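Local coordinates for protein catalase (Bacillus pumilus, PDB 4QOL) that breaks down hydrogen peroxide to water and oxygen at a buried heme and also shows peroxidase-like reactivity toward phenolic substrates, at residues Thr107-Arg112 / Leu181-Ile187; Leu132-Phe136 / His176-Leu181; Glu210-Val214 / Val263-Leu268. All blocks are in the same frame, centred on the assembly; numbering follows the deposited sequence.

In the fold
All three contacts belong to the catalase domain, whose core is an antiparallel beta-barrel holding the heme. Along the chain, 132-136/176-181 (contact 2) lies within the span bounded by 107-112/181-187 (contact 1), and 210-214/263-268 (contact 3) follows both. Contacts 1 and 2 share L181 at the end of helix 175-181; their centres are about 10 Å apart and they touch, P111 CG lying 3.9 Å from M177 CE. The loop before strand 113-120 is fastened to the turn after the helix, the loop after strand 123-130 to the helix itself. Contact 3 pairs two sheet strands, about 30 Å from contact 1 and 22 Å from contact 2, centre to centre. Only contact 2 contains a heme-pocket residue, F135.

Contact 1: Thr107-Arg112 / Leu181-Ile187; sequences TLRDPR and LFSDEGI
In the catalase fold, the loop entering barrel strand 113-120 packs on the turn leaving helix 175-181, plain structural packing. Segment 107-112 is extended from L108 on (T107 psi near 0°); F182 leaves helical angles and 184-186 is 3-10. CA atoms come closest at R109 and G186, 5.0 Å. D110 N donates to G186 O at 2.9 Å (165°). R109 (chi1 t, chi2 t, chi3 m) crosses the turn: NH1 donates to L181 O (3.0 Å, 158°) and weakly to S183 O (3.0 Å), a water links NH2 to D184 OD1, and CD sits over the F182 ring, 3.9 Å from its centroid. I187 CD1 covers one guanidinium face, 3.9 Å from R109 NH2; L181 CD1 lies 3.9 Å from P111 CD. A second water donates to D110 O (2.8 Å) and E185 O (2.7 Å). S183 OG accepts from E185 N (3.0 Å, an ST turn) and bonds W180 O. D110 OD2 takes the V98 and I99 amides; T107 OG1 bonds Q236. A CB on G186 would clash with R109 NH1 and L181 O. Within its loop, R112 NH1 and NH2 donate to L108 O at 2.9 Å, NH1 also to D110 O at 2.8 Å.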
loop_
_atom_site.group_PDB
_atom_site.type_symbol
_atom_site.label_atom_id
_atom_site.label_comp_id
_atom_site.label_asym_id
_atom_site.label_seq_id
_atom_site.Cartn_x
_atom_site.Cartn_y
_atom_site.Cartn_z
ATOM N N THR A 107 8.391 31.045 3.006
ATOM C CA THR A 107 8.984 32.272 2.452
ATOM C C THR A 107 9.507 32.143 1.024
ATOM O O THR A 107 10.134 33.080 0.534
ATOM C CB THR A 107 10.180 32.657 3.338
ATOM O OG1 THR A 107 10.926 31.513 3.648
ATOM C CG2 THR A 107 9.711 33.263 4.657
ATOM N N LEU A 108 9.343 30.960 0.404
ATOM C CA LEU A 108 9.762 30.769 -0.958
ATOM C C LEU A 108 8.803 31.374 -1.972
ATOM O O LEU A 108 7.634 31.519 -1.689
ATOM C CB LEU A 108 9.906 29.285 -1.239
ATOM C CG LEU A 108 10.715 28.444 -0.246
ATOM C CD1 LEU A 108 10.851 26.981 -0.665
ATOM C CD2 LEU A 108 12.131 29.036 -0.068
ATOM N N ARG A 109 9.325 31.662 -3.168
ATOM C CA ARG A 109 8.504 32.153 -4.253
ATOM C C ARG A 109 7.684 30.995 -4.784
ATOM O O ARG A 109 8.246 29.912 -5.020
ATOM C CB ARG A 109 9.395 32.758 -5.345
ATOM C CG ARG A 109 8.594 33.345 -6.502
ATOM C CD ARG A 109 9.436 34.138 -7.502
ATOM N NE ARG A 109 10.270 35.151 -6.843
ATOM C CZ ARG A 109 9.830 36.294 -6.356
ATOM N NH1 ARG A 109 8.571 36.728 -6.577
ATOM N NH2 ARG A 109 10.646 37.020 -5.673
ATOM N N ASP A 110 6.397 31.194 -4.974
ATOM C CA ASP A 110 5.504 30.094 -5.456
ATOM C C ASP A 110 4.121 30.700 -5.553
ATOM O O ASP A 110 3.771 31.530 -4.722
ATOM C CB ASP A 110 5.446 28.933 -4.421
ATOM C CG ASP A 110 5.935 27.563 -4.950
ATOM O OD1 ASP A 110 6.295 27.389 -6.143
ATOM O OD2 ASP A 110 6.145 26.633 -4.060
ATOM N N PRO A 111 3.279 30.187 -6.464
ATOM C CA PRO A 111 1.814 30.335 -6.182
ATOM C C PRO A 111 1.489 29.774 -4.803
ATOM O O PRO A 111 2.264 28.975 -4.247
ATOM C CB PRO A 111 1.172 29.520 -7.264
ATOM C CG PRO A 111 2.237 29.275 -8.269
ATOM C CD PRO A 111 3.493 29.178 -7.499
ATOM N N ARG A 112 0.427 30.269 -4.216
ATOM C CA ARG A 112 -0.143 29.643 -3.068
ATOM C C ARG A 112 -1.461 28.974 -3.383
ATOM O O ARG A 112 -2.329 29.570 -4.031
ATOM C CB ARG A 112 -0.391 30.693 -1.987
ATOM C CG ARG A 112 0.746 30.862 -0.951
ATOM C CD ARG A 112 2.109 31.113 -1.547
ATOM N NE ARG A 112 3.177 31.271 -0.509
ATOM C CZ ARG A 112 4.444 31.423 -0.835
ATOM N NH1 ARG A 112 4.800 31.457 -2.095
ATOM N NH2 ARG A 112 5.374 31.511 0.094
ATOM N N LEU A 181 4.043 35.927 -11.083
ATOM C CA LEU A 181 4.857 35.167 -10.122
ATOM C C LEU A 181 6.141 35.897 -9.737
ATOM O O LEU A 181 6.606 35.744 -8.593
ATOM C CB LEU A 181 5.221 33.823 -10.710
ATOM C CG LEU A 181 5.919 32.855 -9.753
ATOM C CD1 LEU A 181 5.118 32.571 -8.490
ATOM C CD2 LEU A 181 6.241 31.533 -10.494
ATOM N N PHE A 182 6.728 36.696 -10.663
ATOM C CA PHE A 182 7.977 37.380 -10.288
ATOM C C PHE A 182 7.737 38.830 -9.889
ATOM O O PHE A 182 8.686 39.537 -9.598
ATOM C CB PHE A 182 9.033 37.206 -11.379
ATOM C CG PHE A 182 9.650 35.876 -11.370
ATOM C CD1 PHE A 182 10.751 35.631 -10.579
ATOM C CD2 PHE A 182 9.106 34.826 -12.071
ATOM C CE1 PHE A 182 11.309 34.377 -10.511
ATOM C CE2 PHE A 182 9.699 33.556 -12.028
ATOM C CZ PHE A 182 10.816 33.345 -11.280
ATOM N N SER A 183 6.466 39.250 -9.807
ATOM C CA SER A 183 6.113 40.418 -8.922
ATOM C C SER A 183 6.295 40.021 -7.491
ATOM O O SER A 183 6.585 38.842 -7.190
ATOM C CB SER A 183 4.690 40.920 -9.131
ATOM O OG SER A 183 3.711 40.097 -8.498
ATOM N N ASP A 184 6.188 40.952 -6.566
ATOM C CA ASP A 184 6.368 40.517 -5.196
ATOM C C ASP A 184 5.180 39.646 -4.745
ATOM O O ASP A 184 5.222 39.027 -3.662
ATOM C CB ASP A 184 6.589 41.688 -4.237
ATOM C CG ASP A 184 8.021 42.329 -4.375
ATOM O OD1 ASP A 184 9.007 41.665 -4.799
ATOM O OD2 ASP A 184 8.125 43.498 -3.948
ATOM N N GLU A 185 4.126 39.582 -5.540
ATOM C CA GLU A 185 3.001 38.709 -5.135
ATOM C C GLU A 185 3.388 37.212 -5.248
ATOM O O GLU A 185 2.666 36.358 -4.722
ATOM C CB GLU A 185 1.714 38.993 -5.951
ATOM C CG GLU A 185 0.480 38.463 -5.250
ATOM C CD GLU A 185 -0.826 38.882 -5.932
ATOM O OE1 GLU A 185 -0.841 39.846 -6.719
ATOM O OE2 GLU A 185 -1.850 38.285 -5.617
ATOM N N GLY A 186 4.557 36.905 -5.837
ATOM C CA GLY A 186 5.116 35.584 -5.739
ATOM C C GLY A 186 5.514 35.117 -4.341
ATOM O O GLY A 186 5.659 33.917 -4.126
ATOM N N ILE A 187 5.571 36.049 -3.380
ATOM C CA ILE A 187 5.753 35.742 -1.988
ATOM C C ILE A 187 4.743 36.511 -1.142
ATOM O O ILE A 187 5.054 37.573 -0.588
ATOM C CB ILE A 187 7.174 36.043 -1.472
ATOM C CG1 ILE A 187 8.237 35.590 -2.474
ATOM C CG2 ILE A 187 7.353 35.361 -0.105
ATOM C CD1 ILE A 187 9.656 35.871 -2.063
HETATM O O HOH W 1 9.098 39.001 -3.856
HETATM O O HOH W 2 2.138 33.719 -5.209
#

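Contact 2: Leu132-Phe136 / His176-Leu181; sequences LPIFF and HMLTWL. With HEM (protoporphyrin IX containing Fe), chain E.
Here a loop of the heme pocket packs on a helix of the catalase domain: 132-136, an irregular segment following strand 123-130, lies against the short helix 175-181. CA atoms approach to 5.3 Å at F136-M177 but only to 7.3 Å at L132-W180, so the F136 end is the tighter one. The packing is almost wholly apolar, and all ten touching residues are buried.

H176 (chi1 t) presents a ring face to I134, whose CD1 is 3.4 Å from the ring centroid and 19° off its normal; its ND1 bonds T282 O beyond the pair. M177, with CB pointed at the loop and chi1 t, chi2 p, chi3 t, is the central wedge. Its CG lies over the F136 ring, 3.7 Å from the centroid, SD makes a Met-aromatic contact at 4.7 Å from that centroid, and CE meets L132 CD1 at 3.9 Å. A water accepts from M177 N and donates to F135 O, both at 2.8 Å. L178 CD2 meets the edge of F136, 4.1 Å from CE2. W180 (chi1 m) receives P133 on its face, CD 3.7 Å from the six-membered ring's centroid, while I134 CD1 reaches W180 CD1 at 3.8 Å; K428 adds a cation-pi contact. L181 closes the row, its CD2 lying 3.7 Å from F136 CE2 near the ring plane.

F135 alone points its CA-to-CB bond away from the helix, and its ring belongs to the heme pocket: the heme methyl CMC lies over one face, 3.5 Å from F135 CD1.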
loop_
_atom_site.group_PDB
_atom_site.type_symbol
_atom_site.label_atom_id
_atom_site.label_comp_id
_atom_site.label_asym_id
_atom_site.label_seq_id
_atom_site.Cartn_x
_atom_site.Cartn_y
_atom_site.Cartn_z
ATOM N N LEU A 132 -2.818 33.385 -7.319
ATOM C CA LEU A 132 -2.721 33.995 -8.615
ATOM C C LEU A 132 -3.867 33.490 -9.552
ATOM O O LEU A 132 -4.242 32.329 -9.508
ATOM C CB LEU A 132 -1.355 33.721 -9.255
ATOM C CG LEU A 132 -0.183 34.032 -8.348
ATOM C CD1 LEU A 132 1.114 33.673 -9.039
ATOM C CD2 LEU A 132 -0.145 35.511 -7.950
ATOM N N PRO A 133 -4.316 34.336 -10.463
ATOM C CA PRO A 133 -5.561 34.000 -11.197
ATOM C C PRO A 133 -5.414 33.300 -12.544
ATOM O O PRO A 133 -6.497 32.995 -13.218
ATOM C CB PRO A 133 -6.223 35.371 -11.427
ATOM C CG PRO A 133 -5.060 36.267 -11.582
ATOM C CD PRO A 133 -4.046 35.769 -10.552
ATOM N N ILE A 134 -4.186 33.014 -12.931
ATOM C CA ILE A 134 -3.853 32.297 -14.157
ATOM C C ILE A 134 -2.881 31.190 -13.880
ATOM O O ILE A 134 -2.470 30.982 -12.752
ATOM C CB ILE A 134 -3.277 33.226 -15.220
ATOM C CG1 ILE A 134 -2.106 34.005 -14.654
ATOM C CG2 ILE A 134 -4.319 34.218 -15.681
ATOM C CD1 ILE A 134 -1.339 34.688 -15.699
ATOM N N PHE A 135 -2.506 30.444 -14.910
ATOM C CA PHE A 135 -1.538 29.397 -14.764
ATOM C C PHE A 135 -0.448 29.449 -15.831
ATOM O O PHE A 135 -0.560 30.166 -16.816
ATOM C CB PHE A 135 -2.229 28.009 -14.767
ATOM C CG PHE A 135 -1.584 27.026 -13.898
ATOM C CD1 PHE A 135 -1.506 27.242 -12.551
ATOM C CD2 PHE A 135 -1.038 25.859 -14.409
ATOM C CE1 PHE A 135 -0.853 26.365 -11.705
ATOM C CE2 PHE A 135 -0.416 24.936 -13.585
ATOM C CZ PHE A 135 -0.373 25.155 -12.223
ATOM N N PHE A 136 0.569 28.617 -15.639
ATOM C CA PHE A 136 1.759 28.582 -16.519
ATOM C C PHE A 136 1.489 27.898 -17.871
ATOM O O PHE A 136 2.127 28.178 -18.856
ATOM C CB PHE A 136 2.881 27.730 -15.891
ATOM C CG PHE A 136 3.302 28.129 -14.512
ATOM C CD1 PHE A 136 2.670 27.572 -13.395
ATOM C CD2 PHE A 136 4.381 28.968 -14.339
ATOM C CE1 PHE A 136 3.082 27.867 -12.134
ATOM C CE2 PHE A 136 4.798 29.283 -13.058
ATOM C CZ PHE A 136 4.144 28.712 -11.960
ATOM N N HIS A 176 2.482 35.217 -19.269
ATOM C CA HIS A 176 1.588 35.933 -18.372
ATOM C C HIS A 176 1.779 35.498 -16.898
ATOM O O HIS A 176 1.975 36.349 -16.017
ATOM C CB HIS A 176 0.133 35.782 -18.847
ATOM C CG HIS A 176 -0.831 36.718 -18.178
ATOM N ND1 HIS A 176 -2.210 36.556 -18.281
ATOM C CD2 HIS A 176 -0.636 37.839 -17.449
ATOM C CE1 HIS A 176 -2.805 37.507 -17.590
ATOM N NE2 HIS A 176 -1.871 38.295 -17.070
ATOM N N MET A 177 1.782 34.192 -16.630
ATOM C CA MET A 177 1.969 33.737 -15.291
ATOM C C MET A 177 3.258 34.233 -14.658
ATOM O O MET A 177 3.276 34.641 -13.486
ATOM C CB MET A 177 1.913 32.223 -15.217
ATOM C CG MET A 177 2.111 31.675 -13.820
ATOM S SD MET A 177 0.647 32.004 -12.823
ATOM C CE MET A 177 0.816 30.740 -11.540
ATOM N N LEU A 178 4.321 34.133 -15.415
ATOM C CA LEU A 178 5.636 34.498 -14.867
ATOM C C LEU A 178 5.692 35.996 -14.545
ATOM O O LEU A 178 6.363 36.478 -13.621
ATOM C CB LEU A 178 6.711 34.133 -15.834
ATOM C CG LEU A 178 6.829 32.629 -16.073
ATOM C CD1 LEU A 178 7.815 32.342 -17.197
ATOM C CD2 LEU A 178 7.325 31.954 -14.807
ATOM N N THR A 179 4.924 36.780 -15.293
ATOM C CA THR A 179 4.803 38.213 -15.023
ATOM C C THR A 179 4.072 38.560 -13.706
ATOM O O THR A 179 4.348 39.616 -13.101
ATOM C CB THR A 179 4.134 38.920 -16.226
ATOM O OG1 THR A 179 4.912 38.629 -17.405
ATOM C CG2 THR A 179 4.005 40.407 -16.029
ATOM N N TRP A 180 3.190 37.657 -13.234
ATOM C CA TRP A 180 2.651 37.741 -11.892
ATOM C C TRP A 180 3.547 37.133 -10.816
ATOM O O TRP A 180 3.750 37.734 -9.789
ATOM C CB TRP A 180 1.268 36.998 -11.821
ATOM C CG TRP A 180 0.146 37.618 -12.464
ATOM C CD1 TRP A 180 -0.102 37.712 -13.816
ATOM C CD2 TRP A 180 -1.005 38.185 -11.822
ATOM N NE1 TRP A 180 -1.285 38.258 -14.016
ATOM C CE2 TRP A 180 -1.862 38.603 -12.827
ATOM C CE3 TRP A 180 -1.355 38.431 -10.504
ATOM C CZ2 TRP A 180 -3.105 39.220 -12.571
ATOM C CZ3 TRP A 180 -2.594 39.059 -10.258
ATOM C CH2 TRP A 180 -3.427 39.431 -11.269
ATOM N N LEU A 181 4.043 35.927 -11.083
ATOM C CA LEU A 181 4.857 35.167 -10.122
ATOM C C LEU A 181 6.141 35.897 -9.737
ATOM O O LEU A 181 6.606 35.744 -8.593
ATOM C CB LEU A 181 5.221 33.823 -10.710
ATOM C CG LEU A 181 5.919 32.855 -9.753
ATOM C CD1 LEU A 181 5.118 32.571 -8.490
ATOM C CD2 LEU A 181 6.241 31.533 -10.494
HETATM C CHA HEM E . -2.850 19.777 -5.211
HETATM C CHB HEM E . -2.580 18.028 -9.727
HETATM C CHC HEM E . -3.299 22.638 -11.466
HETATM C CHD HEM E . -4.253 24.067 -6.935
HETATM C C1A HEM E . -2.679 18.923 -6.288
HETATM C C2A HEM E . -2.367 17.528 -6.203
HETATM C C3A HEM E . -2.295 17.040 -7.471
HETATM C C4A HEM E . -2.565 18.117 -8.335
HETATM C CMA HEM E . -2.086 15.651 -8.001
HETATM C CAA HEM E . -2.211 16.775 -4.920
HETATM C CBA HEM E . -3.628 16.667 -4.321
HETATM C CGA HEM E . -3.666 15.783 -3.131
HETATM O O1A HEM E . -4.686 15.814 -2.413
HETATM O O2A HEM E . -2.758 14.950 -2.907
HETATM C C1B HEM E . -2.737 19.177 -10.552
HETATM C C2B HEM E . -2.689 19.096 -11.979
HETATM C C3B HEM E . -2.866 20.359 -12.480
HETATM C C4B HEM E . -3.088 21.250 -11.331
HETATM C CMB HEM E . -2.483 17.820 -12.756
HETATM C CAB HEM E . -2.933 20.811 -13.871
HETATM C CBB HEM E . -3.106 19.909 -14.840
HETATM C C1C HEM E . -3.631 23.430 -10.366
HETATM C C2C HEM E . -4.230 24.664 -10.470
HETATM C C3C HEM E . -4.473 25.075 -9.195
HETATM C C4C HEM E . -4.097 24.051 -8.295
HETATM C CMC HEM E . -4.438 25.407 -11.772
HETATM C CAC HEM E . -5.182 26.253 -8.825
HETATM C CBC HEM E . -6.055 26.736 -9.692
HETATM C C1D HEM E . -3.926 22.966 -6.129
HETATM C C2D HEM E . -4.020 23.041 -4.671
HETATM C C3D HEM E . -3.608 21.873 -4.166
HETATM C C4D HEM E . -3.272 21.071 -5.338
HETATM C CMD HEM E . -4.483 24.269 -3.945
HETATM C CAD HEM E . -3.539 21.458 -2.718
HETATM C CBD HEM E . -4.971 21.034 -2.323
HETATM C CGD HEM E . -4.859 20.666 -0.872
HETATM O O1D HEM E . -4.904 21.583 -0.060
HETATM O O2D HEM E . -4.725 19.470 -0.498
HETATM N NA HEM E . -2.833 19.284 -7.630
HETATM N NB HEM E . -2.975 20.466 -10.246
HETATM N NC HEM E . -3.619 23.024 -9.050
HETATM N ND HEM E . -3.478 21.773 -6.502
HETATM FE FE HEM E . -3.236 21.151 -8.301
HETATM O O HOH W 3 0.535 32.278 -18.317
#

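Contact 3: Glu210-Val214 / Val263-Leu268; sequences ETKYV and VQLMPL
Two neighbouring antiparallel strands of the catalase beta-barrel meet here, 211-214 at the start of strand 211-220 and 263-267 near the end of strand 258-267. Their axes approach to 4.6 Å and their directions differ by 134°, well short of a flat antiparallel 180°.

The backbone bonds fix the register. Y213 and M266 form a hydrogen-bonded pair, CA-CA 5.0 Å, with Y213 N to M266 O and M266 N to Y213 O both 2.9 Å (139° and 165° at the hydrogens). V214 and L265 are the adjoining non-hydrogen-bonded pair, CA-CA 4.7 Å. CA-H...O contacts supplement them: V214 CA to Q264 O at 3.2 Å and L265 CA to Y213 O at 3.3 Å.

Apolar packing differs on the two faces. V214 (chi1 p) and L265 (chi1 m, chi2 t) share one, V214 CG2 lying 3.8 Å from L265 CD2 and 3.7 Å from V263 CB; W204 of strand 202-205 touches both V214 and L265. Y213 and M266 share the other, CB to CB 4.2 Å, with M266 SD 5.5 Å from the Y213 ring centroid in an oblique Met-aromatic contact. L268 lays its side chain over the Y213 ring.

Two waters bridge the segments: one donates to T211 O and accepts from L268 N at 3.2 Å, and the other donates to L268 O at 2.7 Å while lying 3.0 Å from Y213 OH.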
loop_
_atom_site.group_PDB
_atom_site.type_symbol
_atom_site.label_atom_id
_atom_site.label_comp_id
_atom_site.label_asym_id
_atom_site.label_seq_id
_atom_site.Cartn_x
_atom_site.Cartn_y
_atom_site.Cartn_z
ATOM N N GLU A 210 -30.100 27.365 -18.577
ATOM C CA GLU A 210 -29.305 28.402 -19.210
ATOM C C GLU A 210 -27.928 28.423 -18.582
ATOM O O GLU A 210 -27.824 28.332 -17.356
ATOM C CB GLU A 210 -29.953 29.791 -19.093
ATOM C CG GLU A 210 -31.323 29.852 -19.763
ATOM C CD GLU A 210 -32.269 30.942 -19.256
ATOM O OE1 GLU A 210 -32.063 31.622 -18.197
ATOM O OE2 GLU A 210 -33.285 31.121 -19.993
ATOM N N THR A 211 -26.921 28.533 -19.429
ATOM C CA THR A 211 -25.493 28.464 -19.005
ATOM C C THR A 211 -24.771 29.794 -19.192
ATOM O O THR A 211 -24.956 30.478 -20.218
ATOM C CB THR A 211 -24.734 27.395 -19.815
ATOM O OG1 THR A 211 -25.354 26.126 -19.646
ATOM C CG2 THR A 211 -23.235 27.308 -19.340
ATOM N N LYS A 212 -23.961 30.175 -18.185
ATOM C CA LYS A 212 -23.028 31.291 -18.298
ATOM C C LYS A 212 -21.659 30.752 -17.888
ATOM O O LYS A 212 -21.551 29.814 -17.095
ATOM C CB LYS A 212 -23.344 32.425 -17.333
ATOM C CG LYS A 212 -24.730 32.988 -17.456
ATOM C CD LYS A 212 -24.688 34.328 -18.094
ATOM C CE LYS A 212 -26.095 34.885 -18.151
ATOM N NZ LYS A 212 -26.206 35.684 -19.388
ATOM N N TYR A 213 -20.636 31.310 -18.495
ATOM C CA TYR A 213 -19.279 31.141 -17.984
ATOM C C TYR A 213 -19.063 32.005 -16.737
ATOM O O TYR A 213 -19.547 33.111 -16.631
ATOM C CB TYR A 213 -18.248 31.540 -19.008
ATOM C CG TYR A 213 -18.040 30.634 -20.213
ATOM C CD1 TYR A 213 -17.953 29.242 -20.100
ATOM C CD2 TYR A 213 -17.899 31.187 -21.466
ATOM C CE1 TYR A 213 -17.729 28.452 -21.202
ATOM C CE2 TYR A 213 -17.619 30.405 -22.560
ATOM C CZ TYR A 213 -17.539 29.048 -22.416
ATOM O OH TYR A 213 -17.238 28.282 -23.493
ATOM N N VAL A 214 -18.271 31.443 -15.761
ATOM C CA VAL A 214 -18.010 32.120 -14.528
ATOM C C VAL A 214 -16.538 32.013 -14.153
ATOM O O VAL A 214 -15.909 31.003 -14.420
ATOM C CB VAL A 214 -18.937 31.607 -13.386
ATOM C CG1 VAL A 214 -18.628 30.167 -13.049
ATOM C CG2 VAL A 214 -18.879 32.506 -12.152
ATOM N N VAL A 263 -17.776 37.018 -8.304
ATOM C CA VAL A 263 -17.709 36.346 -9.590
ATOM C C VAL A 263 -17.741 37.317 -10.746
ATOM O O VAL A 263 -18.248 38.426 -10.640
ATOM C CB VAL A 263 -18.822 35.294 -9.783
ATOM C CG1 VAL A 263 -18.624 34.180 -8.761
ATOM C CG2 VAL A 263 -20.206 35.899 -9.665
ATOM N N GLN A 264 -17.200 36.866 -11.878
ATOM C CA GLN A 264 -17.487 37.471 -13.181
ATOM C C GLN A 264 -18.285 36.495 -14.015
ATOM O O GLN A 264 -18.058 35.277 -13.953
ATOM C CB GLN A 264 -16.157 37.752 -13.929
ATOM C CG GLN A 264 -15.200 38.715 -13.283
ATOM C CD GLN A 264 -13.850 38.728 -13.992
ATOM O OE1 GLN A 264 -13.044 37.815 -13.831
ATOM N NE2 GLN A 264 -13.602 39.769 -14.787
ATOM N N LEU A 265 -19.231 37.034 -14.783
ATOM C CA LEU A 265 -20.114 36.212 -15.599
ATOM C C LEU A 265 -19.989 36.646 -17.065
ATOM O O LEU A 265 -19.993 37.848 -17.363
ATOM C CB LEU A 265 -21.577 36.300 -15.121
ATOM C CG LEU A 265 -21.836 35.639 -13.756
ATOM C CD1 LEU A 265 -23.115 36.153 -13.132
ATOM C CD2 LEU A 265 -21.880 34.117 -13.900
ATOM N N MET A 266 -19.851 35.677 -17.961
ATOM C CA MET A 266 -19.721 35.913 -19.407
ATOM C C MET A 266 -20.689 35.024 -20.166
ATOM O O MET A 266 -20.775 33.823 -19.909
ATOM C CB MET A 266 -18.266 35.653 -19.829
ATOM C CG MET A 266 -18.029 35.643 -21.314
ATOM S SD MET A 266 -16.336 35.102 -21.733
ATOM C CE MET A 266 -15.303 36.420 -21.170
ATOM N N PRO A 267 -21.452 35.601 -21.115
ATOM C CA PRO A 267 -22.200 34.734 -22.031
ATOM C C PRO A 267 -21.339 33.778 -22.818
ATOM O O PRO A 267 -20.289 34.153 -23.265
ATOM C CB PRO A 267 -22.849 35.720 -23.020
ATOM C CG PRO A 267 -22.703 37.067 -22.435
ATOM C CD PRO A 267 -21.615 37.033 -21.389
ATOM N N LEU A 268 -21.810 32.549 -23.033
ATOM C CA LEU A 268 -21.055 31.610 -23.871
ATOM C C LEU A 268 -20.760 32.230 -25.209
ATOM O O LEU A 268 -19.687 32.009 -25.776
ATOM C CB LEU A 268 -21.813 30.321 -24.090
ATOM C CG LEU A 268 -22.110 29.467 -22.876
ATOM C CD1 LEU A 268 -22.809 28.188 -23.341
ATOM C CD2 LEU A 268 -20.845 29.146 -22.125
HETATM O O HOH W 4 -24.833 32.209 -21.930
HETATM O O HOH W 5 -18.700 29.457 -25.875
#